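Local atomic coordinates of putative cytoplasmic protein (Enterobacter cloacae, PDB entry 4HFL), a protein that is a type VI secretion amidase effector that probably hydrolyses amide bonds in the peptidoglycan peptides of rival bacteria. Residues F28-N32 with C150-C154; S64-Y69 with D87-M92; F130-W135 with S164-T168. One frame throughout, in Å; residues are numbered along the deposited sequence. Where two conformers were deposited one is given.

In the fold
Contact 1 lies nearest the middle of the chain, about 9 Å from its centre, where the end of helix 21-30 meets the loop between strands 138-145 and 166-174. Contact 2, about 16 Å from contact 1 centre to centre, sets helix 59-69 against the small two-stranded sheet; F28 and V31 pack on V66 and Y65 there. Contact 3, about 19 Å from contact 1 centre to centre, pairs two strands of the four-stranded sheet; F130 touches C150 and C154. Contacts 2 and 3 lie on opposite sides of the chain centre. Along the chain, contact 2 is nested within contact 1, and contacts 1 and 3 interleave. Contact 1 thus joins helices to a sheet loop, consistent with a papain-like fold.

Contact 1. Residues F28-N32 with C150-C154; sequences FKEVN and CSDDC
S151 sits squarely on the ring of F28, and this is the tight part of the contact. Its OG lies 3.3 Å above the ring plane, over the centre, with F28 CE2 the closest ring atom at 3.4 Å. S151 CB comes over the same ring, 3.9 Å from the F28 centroid and 26° off the normal, in a CH-pi contact. The F28 ring reaches this place because CG stands anti to the backbone N (chi1 -165°), which swings it off the end of helix 21-30 toward the loop. D152 takes the edge: its OD2 lies in the ring plane, 3.6 Å from F28 CZ, while the carboxylate is turned nearly perpendicular to the ring. The F28 side chain also touches R62, M63 and V66 of helix 59-69 and T143 and L144 of strand 138-145.

Toward N32 the fit is looser and partly open to solvent. N32 ND2 is 2.9 Å from S151 O, but the angle is too poor for a hydrogen bond; on the other branch, N32 OD1 rests against D152 CB at 3.4 Å. The loop itself is closed by the disulfide between C150 SG and C154 SG.

The polar groups find their bonds mainly beyond the two segments. S151 OG bonds to T143 OG1 and to the backbone N of L144; D152 OD1 bonds to H141 NE2 and T143 OG1, while OD2 makes a salt bridge to R62. A carboxylate bonded to the imidazole of a histidine is consistent with the acid position of a papain-like Cys-His-Asp site. F28 would then be an apolar neighbour of the carboxylate, whose position is fixed by H141, T143 and R62.

Contact 2. Residues S64-Y69 with D87-M92; sequences SYVLNY and DKKRYM
Y91, S64 and N68 bury the largest areas here, and the three interlock where helix 59-69 runs beside strand 90-92, with local axes 8.2 Å apart. With CG opposite the carbonyl carbon (chi1 -69°), the Y91 ring lies against the helix: CD1 meets S64 CB at 3.5 Å, CE1 packs on Y65 CB at 3.7 Å, and N68 ND2 hovers over one ring face, displaced toward the rim. Y65 and Y91 run side by side in the same direction.

N68 ties helix to strand through its amide. ND2 donates to R90 O at 2.8 Å in a nearly straight bond (165°), with the acceptor almost in the amide plane. The other branch, OD1, accepts from V74 N and from a water that also takes the N-H of R90, so both ends of the amide are used and its rotation is fixed. One turn earlier, S64 OG accepts from M92 N at 3.0 Å and bonds P60 O.

At the far end the phenols of Y69 and Y91 converge on D87. Y69 OH donates at 2.7 Å to the anti lone pair of D87 OD2; Y91 OH, within D87's own segment, donates to that oxygen on the syn side, tilted from the carboxylate plane. D87 OD1 accepts from K89 N in an Asx turn. Two hydroxyl donors on one oxygen would probably stabilise the carboxylate as an anion, clasping the hairpin turn to the helix.

Contact 3. Residues F130-W135 with S164-T168; sequences FTGHGW and SFIPT
Two inner strands of the four-stranded antiparallel sheet, 126-133 and 166-174, pair here, where the first ends and the second starts. H133 and I166 form a hydrogen-bonded pair: H133 N donates to I166 O at 2.9 Å, and I166 N returns to H133 O at 2.9 Å. Next along, G132 and P167 form a non-hydrogen-bonded pair, and beyond it T168 N donates to T131 O at 2.8 Å.

Having no side chain, G132 lets the strands close up. Its CA comes within 3.1 Å of I166 O as a CA-H...O contact, and F165 CZ presses to 3.3 Å from G132 N. A chi1 of 163° turns the F165 ring away from its own N and across T131-G132; H155 meets it with planes about 85° apart, and T139 also touches it.

On the exposed side, I166 CB lies over one face of the H133 imidazole, a doubtful CH-pi contact because that histidine has two conformers. Farther out, S164 CB reaches the W135 ring edge at NE1, 3.6 Å away. Three backbone bonds thus set the register, and the missing side chain of G132 allows I166 O and the F165 ring to come close.

Contact 1. Residues F28-N32 with C150-C154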
loop_
_atom_site.group_PDB
_atom_site.type_symbol
_atom_site.label_atom_id
_atom_site.label_comp_id
_atom_site.label_asym_id
_atom_site.label_seq_id
_atom_site.Cartn_x
_atom_site.Cartn_y
_atom_site.Cartn_z
ATOM N N PHE A 28 4.675 -5.506 7.156
ATOM C CA PHE A 28 3.228 -5.392 6.959
ATOM C C PHE A 28 2.482 -6.103 8.087
ATOM O O PHE A 28 1.528 -5.557 8.656
ATOM C CB PHE A 28 2.779 -5.938 5.605
ATOM C CG PHE A 28 1.371 -5.506 5.216
ATOM C CD1 PHE A 28 1.170 -4.546 4.237
ATOM C CD2 PHE A 28 0.254 -6.057 5.845
ATOM C CE1 PHE A 28 -0.126 -4.143 3.875
ATOM C CE2 PHE A 28 -1.040 -5.663 5.490
ATOM C CZ PHE A 28 -1.225 -4.714 4.505
ATOM N N LYS A 29 2.912 -7.321 8.402
ATOM C CA LYS A 29 2.321 -8.054 9.511
ATOM C C LYS A 29 2.339 -7.172 10.738
ATOM O O LYS A 29 1.326 -7.077 11.439
ATOM C CB LYS A 29 3.067 -9.370 9.787
ATOM C CG LYS A 29 2.562 -10.559 8.959
ATOM C CD LYS A 29 2.941 -11.899 9.604
ATOM C CE LYS A 29 2.008 -13.021 9.143
ATOM N NZ LYS A 29 2.370 -14.350 9.727
ATOM N N GLU A 30 3.471 -6.500 10.980
ATOM C CA GLU A 30 3.531 -5.577 12.123
ATOM C C GLU A 30 2.437 -4.507 12.093
ATOM O O GLU A 30 1.924 -4.119 13.151
ATOM C CB GLU A 30 4.906 -4.916 12.245
ATOM C CG GLU A 30 6.019 -5.856 12.705
ATOM C CD GLU A 30 7.399 -5.293 12.428
ATOM O OE1 GLU A 30 7.500 -4.187 11.854
ATOM O OE2 GLU A 30 8.390 -5.956 12.783
ATOM N N VAL A 31 2.069 -4.013 10.911
ATOM C CA VAL A 31 0.926 -3.055 10.917
ATOM C C VAL A 31 -0.459 -3.531 10.404
ATOM O O VAL A 31 -1.302 -2.704 10.038
ATOM C CB VAL A 31 1.279 -1.701 10.243
ATOM C CG1 VAL A 31 2.263 -0.935 11.086
ATOM C CG2 VAL A 31 1.842 -1.934 8.845
ATOM N N ASN A 32 -0.709 -4.839 10.385
ATOM C CA ASN A 32 -1.977 -5.350 9.863
ATOM C C ASN A 32 -3.115 -5.273 10.880
ATOM O O ASN A 32 -3.728 -6.288 11.225
ATOM C CB ASN A 32 -1.841 -6.786 9.349
ATOM C CG ASN A 32 -3.051 -7.230 8.542
ATOM O OD1 ASN A 32 -3.804 -6.398 8.030
ATOM N ND2 ASN A 32 -3.253 -8.545 8.437
ATOM N N CYS A 150 -3.736 -12.243 0.149
ATOM C CA CYS A 150 -3.185 -10.911 0.383
ATOM C C CYS A 150 -2.880 -10.731 1.858
ATOM O O CYS A 150 -3.452 -11.432 2.691
ATOM C CB CYS A 150 -4.155 -9.832 -0.080
ATOM S SG CYS A 150 -4.324 -9.769 -1.871
ATOM N N SER A 151 -1.968 -9.812 2.184
ATOM C CA SER A 151 -1.575 -9.593 3.577
ATOM C C SER A 151 -2.697 -8.968 4.395
ATOM O O SER A 151 -2.688 -9.034 5.625
ATOM C CB SER A 151 -0.303 -8.746 3.673
ATOM O OG SER A 151 -0.351 -7.627 2.809
ATOM N N ASP A 152 -3.663 -8.350 3.722
ATOM C CA ASP A 152 -4.876 -7.934 4.426
ATOM C C ASP A 152 -6.151 -8.368 3.697
ATOM O O ASP A 152 -6.810 -9.318 4.121
ATOM C CB ASP A 152 -4.868 -6.440 4.817
ATOM C CG ASP A 152 -4.733 -5.490 3.623
ATOM O OD1 ASP A 152 -4.690 -5.919 2.443
ATOM O OD2 ASP A 152 -4.699 -4.273 3.879
ATOM N N ASP A 153 -6.496 -7.683 2.614
ATOM C CA ASP A 153 -7.625 -8.110 1.796
ATOM C C ASP A 153 -7.295 -7.939 0.318
ATOM O O ASP A 153 -6.720 -6.921 -0.082
ATOM C CB ASP A 153 -8.894 -7.320 2.144
ATOM C CG ASP A 153 -9.407 -7.613 3.548
ATOM O OD1 ASP A 153 -9.132 -6.805 4.460
ATOM O OD2 ASP A 153 -10.093 -8.641 3.744
ATOM N N CYS A 154 -7.648 -8.938 -0.488
ATOM C CA CYS A 154 -7.547 -8.811 -1.945
ATOM C C CYS A 154 -8.815 -8.199 -2.510
ATOM O O CYS A 154 -9.890 -8.314 -1.910
ATOM C CB CYS A 154 -7.334 -10.174 -2.597
ATOM S SG CYS A 154 -5.905 -11.037 -1.970
#

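Contact 2. Residues S64-Y69 with D87-M92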
loop_
_atom_site.group_PDB
_atom_site.type_symbol
_atom_site.label_atom_id
_atom_site.label_comp_id
_atom_site.label_asym_id
_atom_site.label_seq_id
_atom_site.Cartn_x
_atom_site.Cartn_y
_atom_site.Cartn_z
ATOM N N SER A 64 3.411 2.926 3.695
ATOM C CA SER A 64 4.494 3.863 4.005
ATOM C C SER A 64 5.413 3.266 5.052
ATOM O O SER A 64 6.640 3.397 4.951
ATOM C CB SER A 64 3.926 5.198 4.507
ATOM O OG SER A 64 3.181 5.846 3.483
ATOM N N TYR A 65 4.833 2.612 6.063
ATOM C CA TYR A 65 5.652 1.963 7.102
ATOM C C TYR A 65 6.506 0.843 6.481
ATOM O O TYR A 65 7.726 0.740 6.735
ATOM C CB TYR A 65 4.765 1.427 8.241
ATOM C CG TYR A 65 5.489 0.541 9.242
ATOM C CD1 TYR A 65 6.156 1.091 10.328
ATOM C CD2 TYR A 65 5.497 -0.845 9.107
ATOM C CE1 TYR A 65 6.818 0.295 11.243
ATOM C CE2 TYR A 65 6.171 -1.656 10.022
ATOM C CZ TYR A 65 6.826 -1.079 11.087
ATOM O OH TYR A 65 7.496 -1.870 12.011
ATOM N N VAL A 66 5.867 0.015 5.650
ATOM C CA VAL A 66 6.587 -1.069 4.969
ATOM C C VAL A 66 7.758 -0.534 4.157
ATOM O O VAL A 66 8.890 -1.015 4.295
ATOM C CB VAL A 66 5.640 -1.895 4.048
ATOM C CG1 VAL A 66 6.434 -2.810 3.118
ATOM C CG2 VAL A 66 4.662 -2.704 4.896
ATOM N N LEU A 67 7.491 0.452 3.304
ATOM C CA LEU A 67 8.550 1.015 2.464
ATOM C C LEU A 67 9.653 1.652 3.304
ATOM O O LEU A 67 10.824 1.460 3.017
ATOM C CB LEU A 67 7.986 2.036 1.488
ATOM C CG LEU A 67 7.054 1.467 0.412
ATOM C CD1 LEU A 67 6.447 2.582 -0.401
ATOM C CD2 LEU A 67 7.822 0.535 -0.485
ATOM N N ASN A 68 9.281 2.389 4.350
ATOM C CA ASN A 68 10.258 3.076 5.197
ATOM C C ASN A 68 11.192 2.102 5.852
ATOM O O ASN A 68 12.398 2.356 5.956
ATOM C CB ASN A 68 9.558 3.900 6.300
ATOM C CG ASN A 68 9.140 5.287 5.827
ATOM O OD1 ASN A 68 9.840 5.926 5.028
ATOM N ND2 ASN A 68 7.989 5.761 6.319
ATOM N N TYR A 69 10.645 0.986 6.324
ATOM C CA TYR A 69 11.498 0.066 7.075
ATOM C C TYR A 69 12.152 -1.019 6.222
ATOM O O TYR A 69 12.953 -1.815 6.717
ATOM C CB TYR A 69 10.759 -0.471 8.303
ATOM C CG TYR A 69 10.687 0.583 9.386
ATOM C CD1 TYR A 69 11.644 0.645 10.384
ATOM C CD2 TYR A 69 9.684 1.541 9.384
ATOM C CE1 TYR A 69 11.591 1.627 11.375
ATOM C CE2 TYR A 69 9.618 2.519 10.365
ATOM C CZ TYR A 69 10.574 2.557 11.355
ATOM O OH TYR A 69 10.501 3.540 12.320
ATOM N N ASP A 87 8.490 8.414 14.881
ATOM C CA ASP A 87 9.803 7.918 14.470
ATOM C C ASP A 87 10.539 8.913 13.566
ATOM O O ASP A 87 11.689 8.677 13.190
ATOM C CB ASP A 87 9.677 6.549 13.776
ATOM C CG ASP A 87 8.870 6.614 12.480
ATOM O OD1 ASP A 87 8.226 7.654 12.220
ATOM O OD2 ASP A 87 8.868 5.614 11.719
ATOM N N LYS A 88 9.863 10.016 13.236
ATOM C CA LYS A 88 10.408 11.099 12.404
ATOM C C LYS A 88 10.509 10.690 10.931
ATOM O O LYS A 88 11.113 11.395 10.105
ATOM C CB LYS A 88 11.748 11.626 12.944
ATOM C CG LYS A 88 11.769 11.884 14.465
ATOM C CD LYS A 88 13.200 12.069 14.968
ATOM C CE LYS A 88 13.322 11.935 16.497
ATOM N NZ LYS A 88 12.715 13.073 17.255
ATOM N N LYS A 89 9.899 9.554 10.601
ATOM C CA LYS A 89 9.803 9.129 9.206
ATOM C C LYS A 89 8.487 9.623 8.594
ATOM O O LYS A 89 7.516 9.873 9.318
ATOM C CB LYS A 89 9.965 7.604 9.084
ATOM C CG LYS A 89 11.283 7.090 9.694
ATOM C CD LYS A 89 11.644 5.693 9.214
ATOM C CE LYS A 89 13.054 5.302 9.658
ATOM N NZ LYS A 89 14.110 6.210 9.112
ATOM N N ARG A 90 8.468 9.777 7.269
ATOM C CA ARG A 90 7.301 10.315 6.572
ATOM C C ARG A 90 6.281 9.248 6.161
ATOM O O ARG A 90 6.638 8.151 5.703
ATOM C CB ARG A 90 7.736 11.138 5.352
ATOM C CG ARG A 90 8.510 12.407 5.706
ATOM C CD ARG A 90 9.282 12.930 4.505
ATOM N NE ARG A 90 9.945 14.204 4.783
ATOM C CZ ARG A 90 11.182 14.320 5.267
ATOM N NH1 ARG A 90 11.897 13.232 5.535
ATOM N NH2 ARG A 90 11.702 15.523 5.489
ATOM N N TYR A 91 5.004 9.587 6.326
ATOM C CA TYR A 91 3.908 8.678 6.039
ATOM C C TYR A 91 2.879 9.341 5.130
ATOM O O TYR A 91 2.383 10.436 5.442
ATOM C CB TYR A 91 3.266 8.219 7.355
ATOM C CG TYR A 91 4.187 7.314 8.147
ATOM C CD1 TYR A 91 4.169 5.941 7.961
ATOM C CD2 TYR A 91 5.094 7.837 9.061
ATOM C CE1 TYR A 91 5.029 5.105 8.683
ATOM C CE2 TYR A 91 5.945 7.014 9.780
ATOM C CZ TYR A 91 5.909 5.652 9.582
ATOM O OH TYR A 91 6.756 4.834 10.302
ATOM N N MET A 92 2.592 8.697 3.996
ATOM C CA MET A 92 1.522 9.151 3.105
ATOM C C MET A 92 0.198 8.682 3.685
ATOM O O MET A 92 0.151 7.647 4.353
ATOM C CB MET A 92 1.685 8.593 1.682
ATOM C CG MET A 92 3.023 8.885 1.001
ATOM S SD MET A 92 3.057 8.368 -0.748
ATOM C CE MET A 92 4.818 8.613 -1.053
HETATM O O HOH W 1 10.380 8.997 5.234
#

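Contact 3. Residues F130-W135 with S164-T168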
loop_
_atom_site.group_PDB
_atom_site.type_symbol
_atom_site.label_atom_id
_atom_site.label_comp_id
_atom_site.label_asym_id
_atom_site.label_seq_id
_atom_site.Cartn_x
_atom_site.Cartn_y
_atom_site.Cartn_z
ATOM N N PHE A 130 -4.875 -2.706 -6.337
ATOM C CA PHE A 130 -6.181 -2.924 -6.941
ATOM C C PHE A 130 -6.859 -1.572 -7.058
ATOM O O PHE A 130 -7.039 -0.910 -6.059
ATOM C CB PHE A 130 -7.046 -3.774 -6.008
ATOM C CG PHE A 130 -6.496 -5.149 -5.737
ATOM C CD1 PHE A 130 -6.629 -6.165 -6.673
ATOM C CD2 PHE A 130 -5.862 -5.430 -4.532
ATOM C CE1 PHE A 130 -6.138 -7.439 -6.413
ATOM C CE2 PHE A 130 -5.378 -6.699 -4.267
ATOM C CZ PHE A 130 -5.514 -7.707 -5.211
ATOM N N THR A 131 -7.269 -1.151 -8.252
ATOM C CA THR A 131 -8.016 0.106 -8.342
ATOM C C THR A 131 -9.378 -0.148 -8.922
ATOM O O THR A 131 -9.595 -1.164 -9.571
ATOM C CB THR A 131 -7.313 1.147 -9.202
ATOM O OG1 THR A 131 -7.018 0.561 -10.473
ATOM C CG2 THR A 131 -6.013 1.608 -8.529
ATOM N N GLY A 132 -10.303 0.770 -8.677
ATOM C CA GLY A 132 -11.648 0.619 -9.186
ATOM C C GLY A 132 -12.504 1.792 -8.766
ATOM O O GLY A 132 -12.023 2.930 -8.665
ATOM N N HIS A 133 -13.785 1.546 -8.534
ATOM C CA HIS A 133 -14.645 2.634 -8.104
ATOM C C HIS A 133 -15.704 2.150 -7.130
ATOM O O HIS A 133 -16.068 0.973 -7.115
ATOM C CB HIS A 133 -15.303 3.313 -9.313
ATOM C CG HIS A 133 -16.092 2.378 -10.172
ATOM N ND1 HIS A 133 -17.384 2.004 -9.876
ATOM C CD2 HIS A 133 -15.767 1.732 -11.319
ATOM C CE1 HIS A 133 -17.824 1.172 -10.805
ATOM N NE2 HIS A 133 -16.858 0.984 -11.687
ATOM N N GLY A 134 -16.195 3.075 -6.317
ATOM C CA GLY A 134 -17.294 2.796 -5.419
ATOM C C GLY A 134 -18.527 3.367 -6.091
ATOM O O GLY A 134 -18.582 3.470 -7.313
ATOM N N TRP A 135 -19.518 3.760 -5.311
ATOM C CA TRP A 135 -20.676 4.394 -5.897
ATOM C C TRP A 135 -20.406 5.813 -6.365
ATOM O O TRP A 135 -21.099 6.291 -7.245
ATOM C CB TRP A 135 -21.856 4.389 -4.922
ATOM C CG TRP A 135 -22.488 3.050 -4.805
ATOM C CD1 TRP A 135 -22.149 2.057 -3.937
ATOM C CD2 TRP A 135 -23.575 2.546 -5.592
ATOM N NE1 TRP A 135 -22.963 0.960 -4.132
ATOM C CE2 TRP A 135 -23.845 1.239 -5.144
ATOM C CE3 TRP A 135 -24.355 3.081 -6.624
ATOM C CZ2 TRP A 135 -24.860 0.456 -5.697
ATOM C CZ3 TRP A 135 -25.352 2.302 -7.176
ATOM C CH2 TRP A 135 -25.598 1.005 -6.711
ATOM N N SER A 164 -18.770 -2.472 -1.483
ATOM C CA SER A 164 -19.386 -2.176 -2.772
ATOM C C SER A 164 -18.367 -1.678 -3.809
ATOM O O SER A 164 -18.736 -0.952 -4.739
ATOM C CB SER A 164 -20.478 -1.120 -2.589
ATOM O OG SER A 164 -21.200 -1.344 -1.394
ATOM N N PHE A 165 -17.099 -2.070 -3.653
ATOM C CA PHE A 165 -16.015 -1.566 -4.516
ATOM C C PHE A 165 -15.739 -2.449 -5.740
ATOM O O PHE A 165 -15.328 -3.602 -5.602
ATOM C CB PHE A 165 -14.740 -1.385 -3.689
ATOM C CG PHE A 165 -13.459 -1.256 -4.510
ATOM C CD1 PHE A 165 -13.013 -0.022 -4.935
ATOM C CD2 PHE A 165 -12.675 -2.372 -4.795
ATOM C CE1 PHE A 165 -11.830 0.097 -5.667
ATOM C CE2 PHE A 165 -11.483 -2.257 -5.524
ATOM C CZ PHE A 165 -11.065 -1.025 -5.957
ATOM N N ILE A 166 -15.952 -1.897 -6.930
ATOM C CA ILE A 166 -15.793 -2.645 -8.173
ATOM C C ILE A 166 -14.389 -2.421 -8.690
ATOM O O ILE A 166 -14.032 -1.299 -9.041
ATOM C CB ILE A 166 -16.789 -2.198 -9.264
ATOM C CG1 ILE A 166 -18.225 -2.160 -8.724
ATOM C CG2 ILE A 166 -16.691 -3.132 -10.473
ATOM C CD1 ILE A 166 -18.834 -3.526 -8.456
ATOM N N PRO A 167 -13.579 -3.491 -8.720
ATOM C CA PRO A 167 -12.195 -3.437 -9.200
ATOM C C PRO A 167 -12.120 -3.484 -10.735
ATOM O O PRO A 167 -12.837 -4.259 -11.375
ATOM C CB PRO A 167 -11.571 -4.690 -8.574
ATOM C CG PRO A 167 -12.713 -5.660 -8.515
ATOM C CD PRO A 167 -13.955 -4.842 -8.256
ATOM N N THR A 168 -11.260 -2.657 -11.324
ATOM C CA THR A 168 -11.138 -2.590 -12.774
ATOM C C THR A 168 -9.710 -2.797 -13.274
ATOM O O THR A 168 -9.496 -2.972 -14.477
ATOM C CB THR A 168 -11.692 -1.262 -13.327
ATOM O OG1 THR A 168 -11.008 -0.162 -12.715
ATOM C CG2 THR A 168 -13.189 -1.151 -13.031
#